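Local coordinates for protein 5-Carboxyvanillate Decarboxylase (Novosphingobium aromaticivorans, PDB 4QRN) that probably removes a carboxyl group from 5-carboxyvanillate, as a manganese-binding decarboxylase of the amidohydrolase superfamily, at residues L36-E41 with T365-W370; S68-Y73 with T112-Q117; V331-D336 with K360-T365. All coordinates share one frame; numbering follows the deposited sequence.

Interaction 1: residues L36-E41 with T365-W370; sequences LRIATE and TNAEKW. With MN (manganese (II) ion), chain E.
Leu36, Ile38 and Thr40 turn their side chains in alternation onto Ala367 and Glu368, and so lay the first barrel strand, 38-44, against the last helix, 356-370. This is the closing seam of the (beta/alpha)8 barrel of the amidohydrolases, and it illustrates how such a barrel joins its two chain ends. The short strand and helix axes pass 9.0 Å apart at 57°. Between 36-41 and 365-370 side chains alone make the contact and no hydrogen bond crosses, although just outside it Ile38 has a backbone hydrogen bond with Phe363 of the same helix. Just ahead of the strand, Leu36 gives only a loose contact, CD1 standing 4.4 Å from OE2 of Glu368, a carboxylate whose polar partner is Gln364, one turn back on its own helix. Ile38 does more, because its two branches divide the work. Ile38 CD1, at the end of the longer branch, meets the methylene CG of Glu368 at 3.9 Å, the two side chains crossing at about a right angle, so the acid offers its aliphatic stem to the strand. Ile38 CG2, set anti to the backbone N, lies 4.0 Å from CB of Ala367. The Ala367 methyl is shared between Ile38 and Thr40, whose CG2 comes to 3.7 Å from Ala367 CB. In Thr40, OG1 sits between the backbone N and the carbonyl carbon (chi1 60°), which puts CG2 beside the N and facing the helix, while OG1 hydrogen-bonds the carbonyl of Tyr333, satisfying a buried hydroxyl. Beyond this point the strand leaves the helix behind and enters the active site. Glu41 binds manganese through OE2, beside His210 and Asp336, while OE1 is held by Tyr208 and Ser311. Glu41 O accepts a 3.1 Å hydrogen bond from water 1, which itself sits 2.2 Å from the manganese.

Interaction 2: residues S68-Y73 with T112-Q117; sequences SLWGFY and TSPGVQ. With 1DF (4-hydroxy-3-methoxy-5-nitrobenzoic acid), chain F.
Trp70 presents the edge of its indole to the backbone of Ser113, joining helix 64-75 to the loop that follows barrel strand 106-111, one of the loops that wall the active site of this amidohydrolase barrel. Trp70 NE1 donates to Ser113 O over 2.9 Å with an N-H...O angle of 156°. The oxygen lies almost in the indole plane, and the N-H in turn meets a lone pair in the carbonyl plane, which fixes the ring's rotation. Two apolar contacts add to this grip. Thr112, approaching from the opposite direction, sets its CG2 3.6 Å from Trp70 CZ2, and Pro114 slides past with CD 3.7 Å from Trp70 CD1. A cis peptide precedes this proline, which then starts a type II' turn to Gln117. With CG2 of Thr112 spent on the indole, OG1, anti to the backbone N (chi1 -168°), faces the inhibitor: it stands 3.3 Å from the ligand's methoxy oxygen OM and hydrogen-bonds Tyr339. Leu69 reaches the methoxy carbon CV with CD2, at 4.0 Å, and its CD1 lies 3.9 Å from ligand O2. Arg80 and, from the second subunit, Arg274 also hydrogen-bond the ligand. One helical turn beyond Leu69, Tyr73 meets the carboxylate at its ring edge, donating from OH to ligand O2 across a short 2.5 Å.

Interaction 3: residues V331-D336 with K360-T365; sequences VMYAMD and KKFFQT. With MN (manganese (II) ion), chain E; 1DF (4-hydroxy-3-methoxy-5-nitrobenzoic acid), chain F.
Tyr333 docks on the last helix through both its backbone and its ring, meeting Phe362 and Phe363. The polar link is a single backbone bond, Tyr333 N to Phe362 O at 2.9 Å, with the donor tilted 32° from the carbonyl plane; Met332 CA adds a CA-H...O contact of 3.6 Å to the same oxygen. The helix is widened here by a pi-type turn, in which Lys360 O accepts from Gln364 N and Thr365 N on opposite faces of its plane.

The remainder of the contact is an aromatic cluster. Phe362, its CG anti to the backbone N (chi1 174°), turns one face of its ring to the N and CB of Tyr333: CB of the tyrosine makes a CH-pi contact 4.0 Å from the ring centroid, while Val331 CG1 packs beside Phe362 CD1. Phe363 covers a face of the tyrosine, its CE1 over the ring centre, though the two planes are inclined at 43°. An alanine at Phe362 removes the ring that lies against Tyr333 CB and would probably leave a gap between that atom and Val331.

Metal bonding comes three residues after Tyr333, where Asp336 OD1, in the conformer described, binds the manganese at 2.1 Å. Ligand atoms O3 and O11 chelate the same ion.

In the fold, strand 331-332 pairs with strand 306-309 on one side, while Tyr333 also hydrogen-bonds to Thr40 of strand 38-44 and packs on Val346 of helix 343-350; helix 356-370 lies against both strand 38-44 and strand 331-332.

How the interactions relate
All three contacts are buried, yet their chemistry follows their place in the barrel. Interactions 1 and 3 are neighbours, with centres about 5 Å apart, and both use helix 356-370, sharing Thr365; one fastens the first strand to it by aliphatic groups, the other the last strand by aromatic rings and a backbone bond. Thr40 OG1 to Tyr333 O, 2.8 Å, stitches them together, and the first segment of each ends in a manganese ligand. Interaction 2 lies on the opposite side of the chain's centre, about 26 Å from either centre, and joins a helix to a loop by an indole-to-carbonyl hydrogen bond. The inhibitor, which also touches Glu41, connects it to the metal site.

Interaction 1: residues L36-E41 with T365-W370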
loop_
_atom_site.group_PDB
_atom_site.type_symbol
_atom_site.label_atom_id
_atom_site.label_comp_id
_atom_site.label_asym_id
_atom_site.label_seq_id
_atom_site.Cartn_x
_atom_site.Cartn_y
_atom_site.Cartn_z
ATOM N N LEU A 36 -15.783 -21.201 17.813
ATOM C CA LEU A 36 -15.865 -19.953 18.557
ATOM C C LEU A 36 -15.430 -18.818 17.650
ATOM O O LEU A 36 -14.617 -19.028 16.740
ATOM C CB LEU A 36 -14.946 -19.982 19.779
ATOM C CG LEU A 36 -15.231 -21.058 20.809
ATOM C CD1 LEU A 36 -14.186 -20.975 21.921
ATOM C CD2 LEU A 36 -16.633 -20.925 21.381
ATOM N N ARG A 37 -15.956 -17.624 17.887
ATOM C CA ARG A 37 -15.479 -16.435 17.192
ATOM C C ARG A 37 -14.512 -15.709 18.125
ATOM O O ARG A 37 -14.940 -15.148 19.142
ATOM C CB ARG A 37 -16.619 -15.525 16.772
ATOM C CG ARG A 37 -17.650 -16.212 15.877
ATOM C CD ARG A 37 -18.630 -15.215 15.304
ATOM N NE ARG A 37 -19.771 -15.809 14.618
ATOM C CZ ARG A 37 -20.858 -16.267 15.227
ATOM N NH1 ARG A 37 -20.956 -16.235 16.556
ATOM N NH2 ARG A 37 -21.858 -16.742 14.484
ATOM N N ILE A 38 -13.224 -15.743 17.782
ATOM C CA ILE A 38 -12.176 -15.084 18.558
ATOM C C ILE A 38 -11.695 -13.880 17.751
ATOM O O ILE A 38 -11.125 -14.048 16.661
ATOM C CB ILE A 38 -11.019 -16.046 18.878
ATOM C CG1 ILE A 38 -11.566 -17.273 19.653
ATOM C CG2 ILE A 38 -9.929 -15.300 19.644
ATOM C CD1 ILE A 38 -10.517 -18.305 20.039
ATOM N N ALA A 39 -11.958 -12.677 18.256
ATOM C CA ALA A 39 -11.607 -11.449 17.562
ATOM C C ALA A 39 -10.228 -10.992 18.043
ATOM O O ALA A 39 -10.042 -10.743 19.224
ATOM C CB ALA A 39 -12.661 -10.396 17.844
ATOM N N THR A 40 -9.272 -10.889 17.116
ATOM C CA THR A 40 -7.872 -10.744 17.489
ATOM C C THR A 40 -7.255 -9.342 17.355
ATOM O O THR A 40 -6.035 -9.233 17.512
ATOM C CB THR A 40 -7.012 -11.733 16.702
ATOM O OG1 THR A 40 -7.142 -11.478 15.296
ATOM C CG2 THR A 40 -7.394 -13.180 17.007
ATOM N N GLU A 41 -8.051 -8.282 17.142
ATOM C CA GLU A 41 -7.481 -6.935 17.094
ATOM C C GLU A 41 -8.468 -5.910 17.663
ATOM O O GLU A 41 -8.990 -5.058 16.953
ATOM C CB GLU A 41 -7.051 -6.520 15.688
ATOM C CG GLU A 41 -6.126 -5.272 15.717
ATOM C CD GLU A 41 -6.021 -4.578 14.375
ATOM O OE1 GLU A 41 -5.503 -5.199 13.436
ATOM O OE2 GLU A 41 -6.449 -3.399 14.233
ATOM N N THR A 365 -9.182 -21.591 15.711
ATOM C CA THR A 365 -8.038 -22.391 16.133
ATOM C C THR A 365 -6.694 -21.809 15.734
ATOM O O THR A 365 -5.699 -22.104 16.405
ATOM C CB THR A 365 -8.165 -23.864 15.712
ATOM O OG1 THR A 365 -8.228 -23.953 14.296
ATOM C CG2 THR A 365 -9.422 -24.490 16.318
ATOM N N ASN A 366 -6.632 -20.975 14.698
ATOM C CA ASN A 366 -5.375 -20.287 14.446
ATOM C C ASN A 366 -5.017 -19.369 15.616
ATOM O O ASN A 366 -3.900 -19.422 16.116
ATOM C CB ASN A 366 -5.439 -19.500 13.147
ATOM C CG ASN A 366 -5.475 -20.394 11.896
ATOM O OD1 ASN A 366 -5.169 -21.592 11.939
ATOM N ND2 ASN A 366 -5.833 -19.789 10.772
ATOM N N ALA A 367 -5.979 -18.575 16.078
ATOM C CA ALA A 367 -5.721 -17.704 17.218
ATOM C C ALA A 367 -5.336 -18.528 18.445
ATOM O O ALA A 367 -4.438 -18.149 19.193
ATOM C CB ALA A 367 -6.954 -16.860 17.509
ATOM N N GLU A 368 -6.011 -19.654 18.673
ATOM C CA GLU A 368 -5.667 -20.460 19.848
ATOM C C GLU A 368 -4.213 -20.922 19.767
ATOM O O GLU A 368 -3.523 -20.953 20.790
ATOM C CB GLU A 368 -6.605 -21.653 19.969
ATOM C CG GLU A 368 -7.989 -21.239 20.416
ATOM C CD GLU A 368 -9.010 -22.347 20.455
ATOM O OE1 GLU A 368 -8.903 -23.346 19.715
ATOM O OE2 GLU A 368 -9.990 -22.168 21.207
ATOM N N LYS A 369 -3.739 -21.274 18.568
ATOM C CA LYS A 369 -2.354 -21.679 18.410
ATOM C C LYS A 369 -1.398 -20.497 18.587
ATOM O O LYS A 369 -0.475 -20.562 19.420
ATOM C CB LYS A 369 -2.137 -22.311 17.033
ATOM C CG LYS A 369 -0.662 -22.629 16.774
ATOM C CD LYS A 369 -0.429 -23.389 15.499
ATOM C CE LYS A 369 1.061 -23.612 15.300
ATOM N NZ LYS A 369 1.352 -24.444 14.097
ATOM N N TRP A 370 -1.576 -19.436 17.801
ATOM C CA TRP A 370 -0.545 -18.408 17.746
ATOM C C TRP A 370 -0.492 -17.521 18.985
ATOM O O TRP A 370 0.566 -16.976 19.304
ATOM C CB TRP A 370 -0.705 -17.551 16.485
ATOM C CG TRP A 370 -0.609 -18.368 15.254
ATOM C CD1 TRP A 370 -1.603 -18.556 14.320
ATOM C CD2 TRP A 370 0.499 -19.170 14.806
ATOM N NE1 TRP A 370 -1.176 -19.396 13.330
ATOM C CE2 TRP A 370 0.099 -19.789 13.601
ATOM C CE3 TRP A 370 1.807 -19.392 15.272
ATOM C CZ2 TRP A 370 0.938 -20.624 12.875
ATOM C CZ3 TRP A 370 2.639 -20.229 14.541
ATOM C CH2 TRP A 370 2.194 -20.834 13.356
HETATM MN MN MN E . -7.140 -1.562 15.121
HETATM O O HOH W 1 -7.554 -2.367 17.116
#

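Interaction 2: residues S68-Y73 with T112-Q117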
loop_
_atom_site.group_PDB
_atom_site.type_symbol
_atom_site.label_atom_id
_atom_site.label_comp_id
_atom_site.label_asym_id
_atom_site.label_seq_id
_atom_site.Cartn_x
_atom_site.Cartn_y
_atom_site.Cartn_z
ATOM N N SER A 68 -4.601 14.976 14.159
ATOM C CA SER A 68 -5.622 14.487 13.233
ATOM C C SER A 68 -6.479 13.384 13.849
ATOM O O SER A 68 -7.699 13.447 13.820
ATOM C CB SER A 68 -4.932 13.981 11.986
ATOM O OG SER A 68 -5.891 13.456 11.092
ATOM N N LEU A 69 -5.839 12.364 14.397
ATOM C CA LEU A 69 -6.545 11.173 14.850
ATOM C C LEU A 69 -7.286 11.418 16.165
ATOM O O LEU A 69 -8.487 11.131 16.273
ATOM C CB LEU A 69 -5.521 10.039 15.035
ATOM C CG LEU A 69 -6.050 8.682 15.488
ATOM C CD1 LEU A 69 -6.962 8.094 14.428
ATOM C CD2 LEU A 69 -4.886 7.755 15.787
ATOM N N TRP A 70 -6.565 11.938 17.159
ATOM C CA TRP A 70 -7.134 12.093 18.490
ATOM C C TRP A 70 -7.846 13.431 18.662
ATOM O O TRP A 70 -8.770 13.516 19.449
ATOM C CB TRP A 70 -6.095 11.767 19.590
ATOM C CG TRP A 70 -5.999 10.267 19.647
ATOM C CD1 TRP A 70 -5.009 9.463 19.151
ATOM C CD2 TRP A 70 -7.037 9.403 20.082
ATOM N NE1 TRP A 70 -5.362 8.134 19.276
ATOM C CE2 TRP A 70 -6.607 8.078 19.839
ATOM C CE3 TRP A 70 -8.300 9.616 20.649
ATOM C CZ2 TRP A 70 -7.394 6.985 20.119
ATOM C CZ3 TRP A 70 -9.071 8.504 20.950
ATOM C CH2 TRP A 70 -8.605 7.219 20.685
ATOM N N GLY A 71 -7.479 14.459 17.897
ATOM C CA GLY A 71 -8.338 15.632 17.824
ATOM C C GLY A 71 -9.726 15.208 17.346
ATOM O O GLY A 71 -10.768 15.663 17.840
ATOM N N PHE A 72 -9.764 14.292 16.385
ATOM C CA PHE A 72 -11.044 13.774 15.885
ATOM C C PHE A 72 -11.772 12.929 16.933
ATOM O O PHE A 72 -12.886 13.265 17.340
ATOM C CB PHE A 72 -10.850 12.980 14.577
ATOM C CG PHE A 72 -12.128 12.391 14.026
ATOM C CD1 PHE A 72 -13.090 13.218 13.452
ATOM C CD2 PHE A 72 -12.384 11.025 14.097
ATOM C CE1 PHE A 72 -14.270 12.677 12.939
ATOM C CE2 PHE A 72 -13.560 10.487 13.597
ATOM C CZ PHE A 72 -14.508 11.318 13.018
ATOM N N TYR A 73 -11.174 11.841 17.404
ATOM C CA TYR A 73 -11.955 10.967 18.275
ATOM C C TYR A 73 -12.288 11.604 19.607
ATOM O O TYR A 73 -13.362 11.341 20.155
ATOM C CB TYR A 73 -11.293 9.579 18.471
ATOM C CG TYR A 73 -11.427 8.757 17.220
ATOM C CD1 TYR A 73 -12.685 8.363 16.765
ATOM C CD2 TYR A 73 -10.318 8.414 16.468
ATOM C CE1 TYR A 73 -12.820 7.672 15.575
ATOM C CE2 TYR A 73 -10.454 7.721 15.281
ATOM C CZ TYR A 73 -11.695 7.360 14.841
ATOM O OH TYR A 73 -11.843 6.701 13.649
ATOM N N THR A 112 -5.337 1.338 22.609
ATOM C CA THR A 112 -5.497 1.852 21.272
ATOM C C THR A 112 -4.337 2.741 20.845
ATOM O O THR A 112 -3.712 3.463 21.643
ATOM C CB THR A 112 -6.857 2.556 21.161
ATOM O OG1 THR A 112 -7.154 2.819 19.794
ATOM C CG2 THR A 112 -6.912 3.858 21.921
ATOM N N SER A 113 -4.056 2.689 19.548
ATOM C CA SER A 113 -2.951 3.436 18.974
ATOM C C SER A 113 -3.132 4.939 19.182
ATOM O O SER A 113 -4.228 5.460 18.995
ATOM C CB SER A 113 -2.897 3.113 17.492
ATOM O OG SER A 113 -1.859 3.827 16.865
ATOM N N PRO A 114 -2.048 5.670 19.505
ATOM C CA PRO A 114 -0.638 5.260 19.516
ATOM C C PRO A 114 -0.111 4.837 20.885
ATOM O O PRO A 114 1.109 4.790 21.090
ATOM C CB PRO A 114 0.070 6.538 19.058
ATOM C CG PRO A 114 -0.736 7.616 19.728
ATOM C CD PRO A 114 -2.167 7.145 19.544
ATOM N N GLY A 115 -1.000 4.534 21.827
ATOM C CA GLY A 115 -0.543 4.148 23.151
ATOM C C GLY A 115 0.246 5.270 23.805
ATOM O O GLY A 115 -0.086 6.456 23.656
ATOM N N VAL A 116 1.308 4.918 24.528
ATOM C CA VAL A 116 2.153 5.941 25.156
ATOM C C VAL A 116 3.384 6.266 24.327
ATOM O O VAL A 116 4.251 7.026 24.760
ATOM C CB VAL A 116 2.583 5.541 26.585
ATOM C CG1 VAL A 116 1.362 5.290 27.458
ATOM C CG2 VAL A 116 3.517 4.345 26.590
ATOM N N GLN A 117 3.460 5.701 23.128
ATOM C CA GLN A 117 4.630 5.877 22.284
ATOM C C GLN A 117 4.986 7.334 21.956
ATOM O O GLN A 117 6.163 7.663 21.887
ATOM C CB GLN A 117 4.499 5.016 21.016
ATOM C CG GLN A 117 4.345 3.543 21.408
ATOM C CD GLN A 117 4.109 2.586 20.281
ATOM O OE1 GLN A 117 3.408 1.592 20.492
ATOM N NE2 GLN A 117 4.677 2.837 19.104
HETATM C C1 1DF F . -9.118 3.409 13.433
HETATM C CO1 1DF F . -8.992 2.161 12.891
HETATM C CO2 1DF F . -8.375 3.736 14.589
HETATM C CM1 1DF F . -8.173 1.233 13.616
HETATM C CM2 1DF F . -7.718 2.768 15.321
HETATM O OM 1DF F . -7.026 3.022 16.472
HETATM C CZ 1DF F . -7.704 1.444 14.910
HETATM C CC 1DF F . -9.953 4.461 12.801
HETATM C CV 1DF F . -6.776 4.390 16.794
HETATM O O1 1DF F . -10.988 4.080 12.112
HETATM O O2 1DF F . -9.644 5.646 12.971
HETATM O O3 1DF F . -7.242 0.483 15.656
HETATM N N 1DF F . -7.653 0.091 12.786
HETATM O O11 1DF F . -6.852 -0.694 13.208
HETATM O O22 1DF F . -7.967 0.079 11.564
#

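Interaction 3: residues V331-D336 with K360-T365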
loop_
_atom_site.group_PDB
_atom_site.type_symbol
_atom_site.label_atom_id
_atom_site.label_comp_id
_atom_site.label_asym_id
_atom_site.label_seq_id
_atom_site.Cartn_x
_atom_site.Cartn_y
_atom_site.Cartn_z
ATOM N N VAL A 331 -3.851 -17.017 8.909
ATOM C CA VAL A 331 -4.796 -15.919 8.714
ATOM C C VAL A 331 -5.924 -16.080 9.733
ATOM O O VAL A 331 -6.562 -17.140 9.797
ATOM C CB VAL A 331 -5.353 -15.915 7.273
ATOM C CG1 VAL A 331 -6.354 -14.787 7.079
ATOM C CG2 VAL A 331 -4.211 -15.848 6.267
ATOM N N MET A 332 -6.179 -15.020 10.503
ATOM C CA MET A 332 -7.110 -15.035 11.632
ATOM C C MET A 332 -8.164 -13.955 11.489
ATOM O O MET A 332 -7.907 -12.868 10.961
ATOM C CB MET A 332 -6.313 -14.761 12.933
ATOM C CG MET A 332 -5.397 -15.906 13.307
ATOM S SD MET A 332 -4.291 -15.507 14.675
ATOM C CE MET A 332 -3.063 -14.497 13.831
ATOM N N TYR A 333 -9.328 -14.236 12.049
ATOM C CA TYR A 333 -10.391 -13.267 12.160
ATOM C C TYR A 333 -10.066 -12.186 13.193
ATOM O O TYR A 333 -9.552 -12.473 14.277
ATOM C CB TYR A 333 -11.684 -13.984 12.576
ATOM C CG TYR A 333 -12.822 -13.022 12.869
ATOM C CD1 TYR A 333 -13.443 -12.314 11.839
ATOM C CD2 TYR A 333 -13.243 -12.780 14.166
ATOM C CE1 TYR A 333 -14.446 -11.395 12.110
ATOM C CE2 TYR A 333 -14.231 -11.866 14.442
ATOM C CZ TYR A 333 -14.828 -11.158 13.417
ATOM O OH TYR A 333 -15.810 -10.248 13.746
ATOM N N ALA A 334 -10.425 -10.945 12.858
ATOM C CA ALA A 334 -10.415 -9.831 13.810
ATOM C C ALA A 334 -11.535 -8.891 13.420
ATOM O O ALA A 334 -11.849 -8.735 12.233
ATOM C CB ALA A 334 -9.090 -9.078 13.790
ATOM N N MET A 335 -12.115 -8.244 14.431
ATOM C CA MET A 335 -13.193 -7.293 14.210
ATOM C C MET A 335 -12.719 -5.820 14.118
ATOM O O MET A 335 -13.297 -5.040 13.371
ATOM C CB MET A 335 -14.241 -7.451 15.315
ATOM C CG MET A 335 -15.356 -6.440 15.242
ATOM S SD MET A 335 -16.623 -6.662 16.491
ATOM C CE MET A 335 -17.699 -7.856 15.705
ATOM N N ASP A 336 -11.709 -5.435 14.909
ATOM C CA ASP A 336 -11.316 -4.026 15.031
ATOM C C ASP A 336 -12.408 -3.258 15.794
ATOM O O ASP A 336 -12.627 -2.067 15.555
ATOM C CB ASP A 336 -10.971 -3.381 13.655
ATOM C CG ASP A 336 -9.597 -2.672 13.630
ATOM O OD1 ASP A 336 -9.084 -2.259 14.717
ATOM O OD2 ASP A 336 -9.060 -2.529 12.499
ATOM N N LYS A 360 -13.193 -22.767 10.689
ATOM C CA LYS A 360 -12.866 -22.925 12.107
ATOM C C LYS A 360 -11.431 -22.489 12.419
ATOM O O LYS A 360 -11.185 -21.906 13.479
ATOM C CB LYS A 360 -13.135 -24.370 12.565
ATOM C CG LYS A 360 -12.757 -24.618 13.997
ATOM C CD LYS A 360 -13.181 -26.004 14.454
ATOM C CE LYS A 360 -12.963 -26.164 15.955
ATOM N NZ LYS A 360 -13.332 -27.544 16.435
ATOM N N LYS A 361 -10.485 -22.757 11.523
ATOM C CA LYS A 361 -9.132 -22.220 11.698
ATOM C C LYS A 361 -9.165 -20.685 11.733
ATOM O O LYS A 361 -8.563 -20.063 12.603
ATOM C CB LYS A 361 -8.217 -22.678 10.565
ATOM C CG LYS A 361 -7.897 -24.165 10.608
ATOM C CD LYS A 361 -6.969 -24.517 9.438
ATOM C CE LYS A 361 -6.575 -25.980 9.441
ATOM N NZ LYS A 361 -5.528 -26.236 8.393
ATOM N N PHE A 362 -9.851 -20.097 10.745
ATOM C CA PHE A 362 -9.941 -18.648 10.601
ATOM C C PHE A 362 -10.531 -17.984 11.847
ATOM O O PHE A 362 -9.981 -17.008 12.355
ATOM C CB PHE A 362 -10.771 -18.354 9.343
ATOM C CG PHE A 362 -11.078 -16.892 9.136
ATOM C CD1 PHE A 362 -10.074 -15.990 8.778
ATOM C CD2 PHE A 362 -12.369 -16.405 9.277
ATOM C CE1 PHE A 362 -10.362 -14.640 8.581
ATOM C CE2 PHE A 362 -12.656 -15.050 9.076
ATOM C CZ PHE A 362 -11.651 -14.188 8.719
ATOM N N PHE A 363 -11.646 -18.501 12.352
ATOM C CA PHE A 363 -12.321 -17.866 13.479
ATOM C C PHE A 363 -11.736 -18.191 14.840
ATOM O O PHE A 363 -11.852 -17.391 15.763
ATOM C CB PHE A 363 -13.806 -18.241 13.508
ATOM C CG PHE A 363 -14.700 -17.323 12.705
ATOM C CD1 PHE A 363 -14.970 -16.040 13.156
ATOM C CD2 PHE A 363 -15.333 -17.770 11.545
ATOM C CE1 PHE A 363 -15.883 -15.216 12.486
ATOM C CE2 PHE A 363 -16.213 -16.937 10.843
ATOM C CZ PHE A 363 -16.492 -15.674 11.335
ATOM N N GLN A 364 -11.195 -19.405 14.994
ATOM C CA GLN A 364 -10.880 -19.936 16.327
ATOM C C GLN A 364 -9.488 -20.520 16.451
ATOM O O GLN A 364 -8.708 -20.076 17.282
ATOM C CB GLN A 364 -11.897 -21.014 16.714
ATOM C CG GLN A 364 -11.591 -21.613 18.090
ATOM C CD GLN A 364 -12.437 -22.832 18.388
ATOM O OE1 GLN A 364 -13.553 -22.999 17.886
ATOM N NE2 GLN A 364 -11.877 -23.738 19.159
ATOM N N THR A 365 -9.182 -21.591 15.711
ATOM C CA THR A 365 -8.038 -22.391 16.133
ATOM C C THR A 365 -6.694 -21.809 15.734
ATOM O O THR A 365 -5.699 -22.104 16.405
ATOM C CB THR A 365 -8.165 -23.864 15.712
ATOM O OG1 THR A 365 -8.228 -23.953 14.296
ATOM C CG2 THR A 365 -9.422 -24.490 16.318
HETATM MN MN MN E . -7.140 -1.562 15.121
HETATM C C1 1DF F . -9.118 3.409 13.433
HETATM C CO1 1DF F . -8.992 2.161 12.891
HETATM C CO2 1DF F . -8.375 3.736 14.589
HETATM C CM1 1DF F . -8.173 1.233 13.616
HETATM C CM2 1DF F . -7.718 2.768 15.321
HETATM O OM 1DF F . -7.026 3.022 16.472
HETATM C CZ 1DF F . -7.704 1.444 14.910
HETATM C CC 1DF F . -9.953 4.461 12.801
HETATM C CV 1DF F . -6.776 4.390 16.794
HETATM O O1 1DF F . -10.988 4.080 12.112
HETATM O O2 1DF F . -9.644 5.646 12.971
HETATM O O3 1DF F . -7.242 0.483 15.656
HETATM N N 1DF F . -7.653 0.091 12.786
HETATM O O11 1DF F . -6.852 -0.694 13.208
HETATM O O22 1DF F . -7.967 0.079 11.564
HETATM O O HOH W 1 -7.554 -2.367 17.116
#